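Putative major capsid protein (Cafeteriavirus-dependent mavirus, PDB 6G44) probably forms the outer shell of the mavirus particle, as a double jelly-roll major capsid protein that associates into trimers. Local coordinates at residues N67-A72 with M268-W273; A110-N115 with A208-Y213; Y288-I293 with N478-F483. All blocks are in the same frame, centred on the assembly; numbering follows the deposited sequence.

Contact 1: N67-A72 with M268-W273; sequences NLTGGA and MLVQNW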
# COMPACT_ATOMS: atom_id res chain seq x y z
N ASN C 67 27.41 -0.17 -27.73
CA ASN C 67 27.03 1.00 -26.92
C ASN C 67 26.33 0.52 -25.62
O ASN C 67 26.83 -0.40 -24.99
CB ASN C 67 26.25 2.00 -27.78
CG ASN C 67 27.09 2.52 -28.92
OD1 ASN C 67 26.99 2.03 -30.07
ND2 ASN C 67 27.97 3.43 -28.59
N LEU C 68 25.20 1.12 -25.22
CA LEU C 68 24.60 0.78 -23.92
C LEU C 68 23.47 -0.22 -24.04
O LEU C 68 22.65 -0.12 -24.93
CB LEU C 68 24.10 2.03 -23.22
CG LEU C 68 25.17 3.09 -22.93
CD1 LEU C 68 24.57 4.27 -22.16
CD2 LEU C 68 26.39 2.54 -22.22
N THR C 69 23.43 -1.16 -23.10
CA THR C 69 22.40 -2.18 -23.04
C THR C 69 21.73 -2.14 -21.66
O THR C 69 22.40 -1.99 -20.65
CB THR C 69 23.02 -3.57 -23.32
OG1 THR C 69 23.47 -3.57 -24.70
CG2 THR C 69 22.03 -4.72 -23.13
N GLY C 70 20.41 -2.28 -21.65
CA GLY C 70 19.66 -2.30 -20.41
C GLY C 70 20.19 -3.27 -19.38
O GLY C 70 20.51 -4.43 -19.70
N GLY C 71 20.18 -2.85 -18.11
CA GLY C 71 20.74 -3.65 -17.04
C GLY C 71 19.84 -4.76 -16.53
O GLY C 71 20.36 -5.65 -15.84
N ALA C 72 18.55 -4.73 -16.87
CA ALA C 72 17.61 -5.75 -16.46
C ALA C 72 16.89 -6.35 -17.65
O ALA C 72 15.73 -6.11 -17.89
CB ALA C 72 16.62 -5.18 -15.46
N MET C 268 14.59 -12.77 -25.86
CA MET C 268 15.20 -11.88 -24.85
C MET C 268 14.97 -10.47 -25.29
O MET C 268 15.33 -10.12 -26.41
CB MET C 268 16.67 -12.17 -24.65
CG MET C 268 17.30 -11.26 -23.61
SD MET C 268 18.88 -11.86 -22.99
CE MET C 268 19.87 -11.74 -24.47
N LEU C 269 14.37 -9.65 -24.42
CA LEU C 269 14.00 -8.28 -24.73
C LEU C 269 14.83 -7.35 -23.88
O LEU C 269 14.85 -7.51 -22.64
CB LEU C 269 12.53 -8.03 -24.45
CG LEU C 269 11.51 -8.50 -25.49
CD1 LEU C 269 11.63 -9.97 -25.89
CD2 LEU C 269 10.10 -8.21 -25.06
N VAL C 270 15.54 -6.41 -24.50
CA VAL C 270 16.35 -5.47 -23.75
C VAL C 270 16.55 -4.18 -24.53
O VAL C 270 16.69 -4.20 -25.75
CB VAL C 270 17.72 -6.09 -23.35
CG1 VAL C 270 18.61 -6.35 -24.58
CG2 VAL C 270 18.43 -5.31 -22.27
N GLN C 271 16.56 -3.05 -23.82
CA GLN C 271 16.89 -1.79 -24.43
C GLN C 271 18.35 -1.73 -24.88
O GLN C 271 19.23 -2.33 -24.29
CB GLN C 271 16.58 -0.66 -23.44
CG GLN C 271 15.08 -0.42 -23.21
CD GLN C 271 14.80 0.26 -21.90
OE1 GLN C 271 15.12 -0.29 -20.85
NE2 GLN C 271 14.20 1.47 -21.95
N ASN C 272 18.58 -0.98 -25.95
CA ASN C 272 19.92 -0.76 -26.47
C ASN C 272 19.96 0.63 -27.09
O ASN C 272 19.06 0.98 -27.82
CB ASN C 272 20.29 -1.81 -27.51
CG ASN C 272 21.69 -1.60 -28.06
OD1 ASN C 272 21.87 -1.05 -29.15
ND2 ASN C 272 22.69 -1.98 -27.31
N TRP C 273 20.98 1.42 -26.75
CA TRP C 273 21.00 2.82 -27.20
C TRP C 273 22.38 3.40 -27.11
O TRP C 273 23.27 2.87 -26.44
CB TRP C 273 19.97 3.66 -26.39
CG TRP C 273 20.36 3.91 -24.98
CD1 TRP C 273 20.89 5.06 -24.48
CD2 TRP C 273 20.26 3.00 -23.86
NE1 TRP C 273 21.12 4.94 -23.13
CE2 TRP C 273 20.76 3.68 -22.73
CE3 TRP C 273 19.78 1.69 -23.70
CZ2 TRP C 273 20.81 3.08 -21.46
CZ3 TRP C 273 19.84 1.10 -22.43
CH2 TRP C 273 20.36 1.79 -21.34
O HOH W 1 24.55 0.35 -30.41
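The indole of Trp273 lies beneath the side chain of Leu68. Leu68 CB sits over the centre of the six-membered ring, 3.9 Å from its centroid, in a CH-pi contact. Leu68 CD1 reaches on to Trp273 NE1 at 3.6 Å. The indole takes the crowded position between its own backbone N and carbonyl carbon (chi1 72°), which folds it back along the neighbouring strand until CZ3 comes 3.5 Å from Gly70 N. The ring N-H is given to Tyr21 OH of the second subunit, so this face of the sheet also meets another chain. Thr69 and Asn272 point to the other face. Asn272 ND2 donates to Thr69 OG1 at 3.2 Å, with the hydroxyl in the amide plane, and also bonds to Gly66 O. A water donates to both Asn67 OD1 and Asn272 OD1. Val270 CG2 meets Thr69 CG2 at 3.7 Å. The backbones hold this register: Leu68 and Trp273 exchange two N-H to O bonds, each 2.9 Å between N and O. Gly70 N then bonds to Gln271 O from above the carbonyl plane. This is a short antiparallel strand pair in a sheet of the N-terminal jelly roll.

Contact 2: A110-N115 with A208-Y213; sequences AVINMN and ANPTQY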
# COMPACT_ATOMS: atom_id res chain seq x y z
N ALA C 110 21.71 -20.79 -15.29
CA ALA C 110 21.95 -19.86 -16.37
C ALA C 110 23.43 -19.49 -16.39
O ALA C 110 24.08 -19.39 -15.34
CB ALA C 110 21.09 -18.62 -16.18
N VAL C 111 23.95 -19.31 -17.61
CA VAL C 111 25.28 -18.80 -17.80
C VAL C 111 25.20 -17.57 -18.69
O VAL C 111 24.64 -17.62 -19.78
CB VAL C 111 26.24 -19.83 -18.43
CG1 VAL C 111 27.62 -19.23 -18.61
CG2 VAL C 111 26.30 -21.08 -17.56
N ILE C 112 25.71 -16.45 -18.19
CA ILE C 112 25.81 -15.23 -18.98
C ILE C 112 27.28 -14.97 -19.29
O ILE C 112 28.13 -15.07 -18.41
CB ILE C 112 25.13 -14.04 -18.26
CG1 ILE C 112 23.63 -14.33 -18.10
CG2 ILE C 112 25.37 -12.74 -19.05
CD1 ILE C 112 22.83 -13.25 -17.38
N ASN C 113 27.56 -14.69 -20.56
CA ASN C 113 28.89 -14.32 -21.04
C ASN C 113 28.86 -12.86 -21.47
O ASN C 113 28.10 -12.49 -22.37
CB ASN C 113 29.28 -15.24 -22.19
CG ASN C 113 30.68 -14.99 -22.72
OD1 ASN C 113 31.15 -13.87 -22.78
ND2 ASN C 113 31.33 -16.06 -23.18
N MET C 114 29.64 -12.04 -20.80
CA MET C 114 29.91 -10.67 -21.24
C MET C 114 31.40 -10.55 -21.57
O MET C 114 32.25 -10.64 -20.69
CB MET C 114 29.49 -9.68 -20.16
CG MET C 114 27.98 -9.67 -19.95
SD MET C 114 27.55 -8.35 -18.78
CE MET C 114 25.74 -8.49 -18.81
N ASN C 115 31.68 -10.27 -22.84
CA ASN C 115 33.08 -10.07 -23.31
C ASN C 115 34.07 -11.15 -22.86
O ASN C 115 35.22 -10.86 -22.48
CB ASN C 115 33.55 -8.65 -22.97
CG ASN C 115 32.76 -7.59 -23.73
OD1 ASN C 115 32.05 -7.91 -24.69
ND2 ASN C 115 32.79 -6.35 -23.23
N ALA C 208 19.56 -13.51 -12.84
CA ALA C 208 20.82 -14.26 -13.09
C ALA C 208 21.97 -13.29 -13.08
O ALA C 208 21.92 -12.31 -13.81
CB ALA C 208 20.75 -14.99 -14.41
N ASN C 209 23.01 -13.56 -12.30
CA ASN C 209 24.16 -12.63 -12.28
C ASN C 209 24.70 -12.39 -13.72
O ASN C 209 24.80 -13.36 -14.48
CB ASN C 209 25.28 -13.19 -11.40
CG ASN C 209 24.89 -13.30 -9.93
OD1 ASN C 209 23.86 -13.89 -9.59
ND2 ASN C 209 25.72 -12.76 -9.05
N PRO C 210 25.01 -11.15 -14.11
CA PRO C 210 25.04 -9.92 -13.32
C PRO C 210 23.82 -9.01 -13.51
O PRO C 210 23.93 -7.78 -13.29
CB PRO C 210 26.28 -9.23 -13.87
CG PRO C 210 26.17 -9.54 -15.34
CD PRO C 210 25.62 -10.93 -15.44
N THR C 211 22.66 -9.55 -13.87
CA THR C 211 21.51 -8.69 -14.16
C THR C 211 21.11 -7.90 -12.93
O THR C 211 21.27 -8.32 -11.79
CB THR C 211 20.27 -9.43 -14.71
OG1 THR C 211 19.68 -10.22 -13.68
CG2 THR C 211 20.59 -10.27 -15.95
N GLN C 212 20.55 -6.74 -13.20
CA GLN C 212 20.19 -5.76 -12.16
C GLN C 212 18.72 -5.91 -11.76
O GLN C 212 17.94 -4.94 -11.76
CB GLN C 212 20.56 -4.39 -12.64
CG GLN C 212 22.06 -4.24 -12.92
CD GLN C 212 22.87 -4.37 -11.66
OE1 GLN C 212 22.86 -3.43 -10.84
NE2 GLN C 212 23.57 -5.50 -11.47
N TYR C 213 18.36 -7.13 -11.36
CA TYR C 213 16.97 -7.51 -11.08
C TYR C 213 16.43 -6.90 -9.79
O TYR C 213 15.23 -7.01 -9.51
CB TYR C 213 16.81 -9.06 -11.06
CG TYR C 213 17.66 -9.73 -10.02
CD1 TYR C 213 17.21 -9.86 -8.71
CD2 TYR C 213 18.92 -10.24 -10.33
CE1 TYR C 213 18.01 -10.42 -7.73
CE2 TYR C 213 19.72 -10.82 -9.36
CZ TYR C 213 19.26 -10.90 -8.06
OH TYR C 213 20.02 -11.47 -7.07
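This contact lays a loop against the face of a sheet in the N-terminal half of the double jelly-roll. Strand 110-114 turns every second side chain to the loop that runs between strands 195-205 and 222-235. Ala110, Ile112 and Met114 make up that row, and no hydrogen bond crosses. Ile112 is the centre of it. Its CG1 stands beside the backbone N (chi1 -63°) and the chain then runs straight out (chi2 179°). That carries CD1 into the bend of the loop, 3.5 Å from Asn209 O and 4.0 Å from Thr211 CG2. Ile112 CG2 branches the other way and lies 4.0 Å from Pro210 CD. Met114 is extended and meets the proline tip to tip, with CE 3.7 Å from Pro210 CG. At the other end Ala110 CB faces Ala208 CB at 4.1 Å. The peptide before Pro210 is cis, and the loop keeps its bend with its own bonds. Thr211 N binds Ala208 O at 2.9 Å, and Gln212 NE2 binds Pro210 O at 2.9 Å, from above the carbonyl plane. Beyond the loop, Asn209 ND2 bonds to Pro291 O and Gln212 NE2 to Asn289 O. The strand therefore offers only hydrocarbon and thioether groups to the loop, and the fit rests on van der Waals contact, while the side-chain amides of Asn209 and Gln212 reach carbonyl oxygens of 289-291.

Contact 3: Y288-I293 with N478-F483; sequences YNTPLI and NLTYSF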
# COMPACT_ATOMS: atom_id res chain seq x y z
N TYR C 288 29.10 -2.83 -10.56
CA TYR C 288 27.71 -3.35 -10.45
C TYR C 288 27.60 -4.21 -9.20
O TYR C 288 28.45 -5.05 -8.94
CB TYR C 288 27.33 -4.21 -11.65
CG TYR C 288 27.42 -3.48 -12.96
CD1 TYR C 288 28.65 -3.30 -13.56
CD2 TYR C 288 26.29 -2.95 -13.58
CE1 TYR C 288 28.76 -2.59 -14.75
CE2 TYR C 288 26.39 -2.23 -14.77
CZ TYR C 288 27.64 -2.05 -15.32
OH TYR C 288 27.76 -1.35 -16.49
N ASN C 289 26.52 -4.01 -8.46
CA ASN C 289 26.20 -4.83 -7.30
C ASN C 289 25.56 -6.12 -7.84
O ASN C 289 24.54 -6.08 -8.52
CB ASN C 289 25.20 -4.06 -6.40
CG ASN C 289 25.14 -4.61 -4.99
OD1 ASN C 289 25.65 -5.65 -4.71
ND2 ASN C 289 24.57 -3.82 -4.09
N THR C 290 26.20 -7.26 -7.59
CA THR C 290 25.79 -8.55 -8.14
C THR C 290 25.91 -9.62 -7.06
O THR C 290 26.81 -10.46 -7.11
CB THR C 290 26.63 -8.91 -9.41
OG1 THR C 290 28.01 -8.90 -9.06
CG2 THR C 290 26.36 -7.93 -10.51
N PRO C 291 24.97 -9.62 -6.09
CA PRO C 291 25.05 -10.56 -4.96
C PRO C 291 25.21 -12.01 -5.37
O PRO C 291 24.64 -12.43 -6.38
CB PRO C 291 23.72 -10.37 -4.24
CG PRO C 291 23.15 -9.09 -4.73
CD PRO C 291 23.76 -8.77 -6.05
N LEU C 292 25.98 -12.76 -4.60
CA LEU C 292 26.22 -14.18 -4.87
C LEU C 292 25.47 -15.05 -3.85
O LEU C 292 25.74 -15.00 -2.65
CB LEU C 292 27.73 -14.46 -4.79
CG LEU C 292 28.17 -15.87 -5.13
CD1 LEU C 292 27.84 -16.22 -6.57
CD2 LEU C 292 29.66 -15.96 -4.85
N ILE C 293 24.51 -15.81 -4.32
CA ILE C 293 23.69 -16.68 -3.46
C ILE C 293 24.16 -18.10 -3.70
O ILE C 293 24.24 -18.54 -4.87
CB ILE C 293 22.20 -16.56 -3.81
CG1 ILE C 293 21.63 -15.20 -3.39
CG2 ILE C 293 21.40 -17.64 -3.08
CD1 ILE C 293 22.10 -13.97 -4.15
N ASN C 478 29.07 -9.03 -3.44
CA ASN C 478 29.85 -9.43 -4.60
C ASN C 478 29.65 -8.37 -5.66
O ASN C 478 28.53 -7.95 -5.93
CB ASN C 478 29.38 -10.78 -5.07
CG ASN C 478 30.20 -11.34 -6.20
OD1 ASN C 478 31.39 -11.53 -6.05
ND2 ASN C 478 29.55 -11.63 -7.31
N LEU C 479 30.76 -7.93 -6.26
CA LEU C 479 30.70 -6.86 -7.25
C LEU C 479 31.23 -7.34 -8.58
O LEU C 479 32.16 -8.14 -8.62
CB LEU C 479 31.52 -5.68 -6.83
CG LEU C 479 31.14 -4.95 -5.56
CD1 LEU C 479 31.99 -3.69 -5.38
CD2 LEU C 479 29.67 -4.64 -5.41
N THR C 480 30.61 -6.83 -9.65
CA THR C 480 31.09 -7.03 -11.01
C THR C 480 31.70 -5.71 -11.49
O THR C 480 31.16 -4.61 -11.27
CB THR C 480 29.93 -7.50 -11.90
OG1 THR C 480 29.53 -8.81 -11.45
CG2 THR C 480 30.36 -7.59 -13.38
N TYR C 481 32.86 -5.82 -12.15
CA TYR C 481 33.63 -4.67 -12.63
C TYR C 481 33.71 -4.72 -14.15
O TYR C 481 34.08 -5.75 -14.73
CB TYR C 481 35.04 -4.67 -12.05
CG TYR C 481 35.08 -4.68 -10.55
CD1 TYR C 481 35.03 -5.87 -9.85
CD2 TYR C 481 35.11 -3.49 -9.83
CE1 TYR C 481 35.05 -5.88 -8.46
CE2 TYR C 481 35.12 -3.49 -8.46
CZ TYR C 481 35.09 -4.69 -7.78
OH TYR C 481 35.12 -4.66 -6.40
N SER C 482 33.34 -3.60 -14.77
CA SER C 482 33.40 -3.44 -16.22
C SER C 482 34.54 -2.48 -16.53
O SER C 482 34.43 -1.30 -16.22
CB SER C 482 32.07 -2.87 -16.72
OG SER C 482 32.15 -2.50 -18.10
N PHE C 483 35.61 -2.99 -17.15
CA PHE C 483 36.76 -2.17 -17.51
C PHE C 483 36.60 -1.65 -18.92
O PHE C 483 35.93 -2.26 -19.76
CB PHE C 483 38.03 -2.97 -17.39
CG PHE C 483 38.28 -3.47 -16.00
CD1 PHE C 483 38.87 -2.65 -15.07
CD2 PHE C 483 37.86 -4.73 -15.61
CE1 PHE C 483 39.09 -3.07 -13.76
CE2 PHE C 483 38.04 -5.16 -14.30
CZ PHE C 483 38.68 -4.35 -13.38
O HOH W 2 29.29 -2.52 -18.50
O HOH W 3 26.33 -7.82 -3.50
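The two segments run antiparallel, their touching parts 144° apart in direction, and form a strand pair in a sheet of the second jelly roll. Tyr288 and Thr480 are a hydrogen-bonded pair. Tyr288 N gives to Thr480 O at 2.8 Å, and Thr480 N gives back to Tyr288 O. Asn289 and Leu479 form the next, non-hydrogen-bonded pair. Thr290 N then bonds to Asn478 O at 2.9 Å, before segment 288-293 bends at Pro291.

Asn478 adds a side-chain bond just past the end of strand residues 288-289. Its CG is anti to the backbone N (chi1 -176°), which sends the amide across to segment 288-293. ND2 donates to Thr290 O at 3.0 Å, nearly along the C=O axis and close to the amide plane. Asn478 CB also meets Leu292 CB. Beside the pair Tyr288 and Thr480, the side chains of Thr290 and Thr480 cross at about a right angle. Thr290 OG1 takes the crowded position between backbone N and carbonyl carbon (chi1 56°). This points it at Thr480 OG1, 2.8 Å away, in a hydrogen bond whose donor may be either. Thr290 CG2 lies against Thr480 CB.

The Tyr288 ring presents its edge to this strand. Thr480 O lies in the ring plane, 3.6 Å from CD1, and Ser482 CB is at CE1. Phe222 stacks on the ring, and Tyr288 OH is hydrogen-bonded to Pro221 O, so strand 222-235 and the loop before it fix the phenol. On the side of Asn289 and Leu479, the latter packs on Leu11 of the third subunit and Ile31 of the second. One water ties the two tips: it donates to Tyr288 OH at 2.8 Å and to Ser482 OG at 2.9 Å.

Overall arrangement
From the N terminus the chain first passes 67-72, then 110-115. Contact 2 closes when 208-213 returns to that strand. Contact 1 closes later, at 268-273, so contact 2 is nested within its loop. Contact 3 follows in series. It opens at 288-293, soon after contact 1 has closed, and closes at 478-483. Contacts 1 and 2 belong to the first jelly roll and touch where Gly71 O meets Gln212 N. Contacts 2 and 3 also touch, with centres about 10 Å apart. Segment 208-213 is thus one bridge between the halves, set against strand 110-114 and against the bend at 289-291.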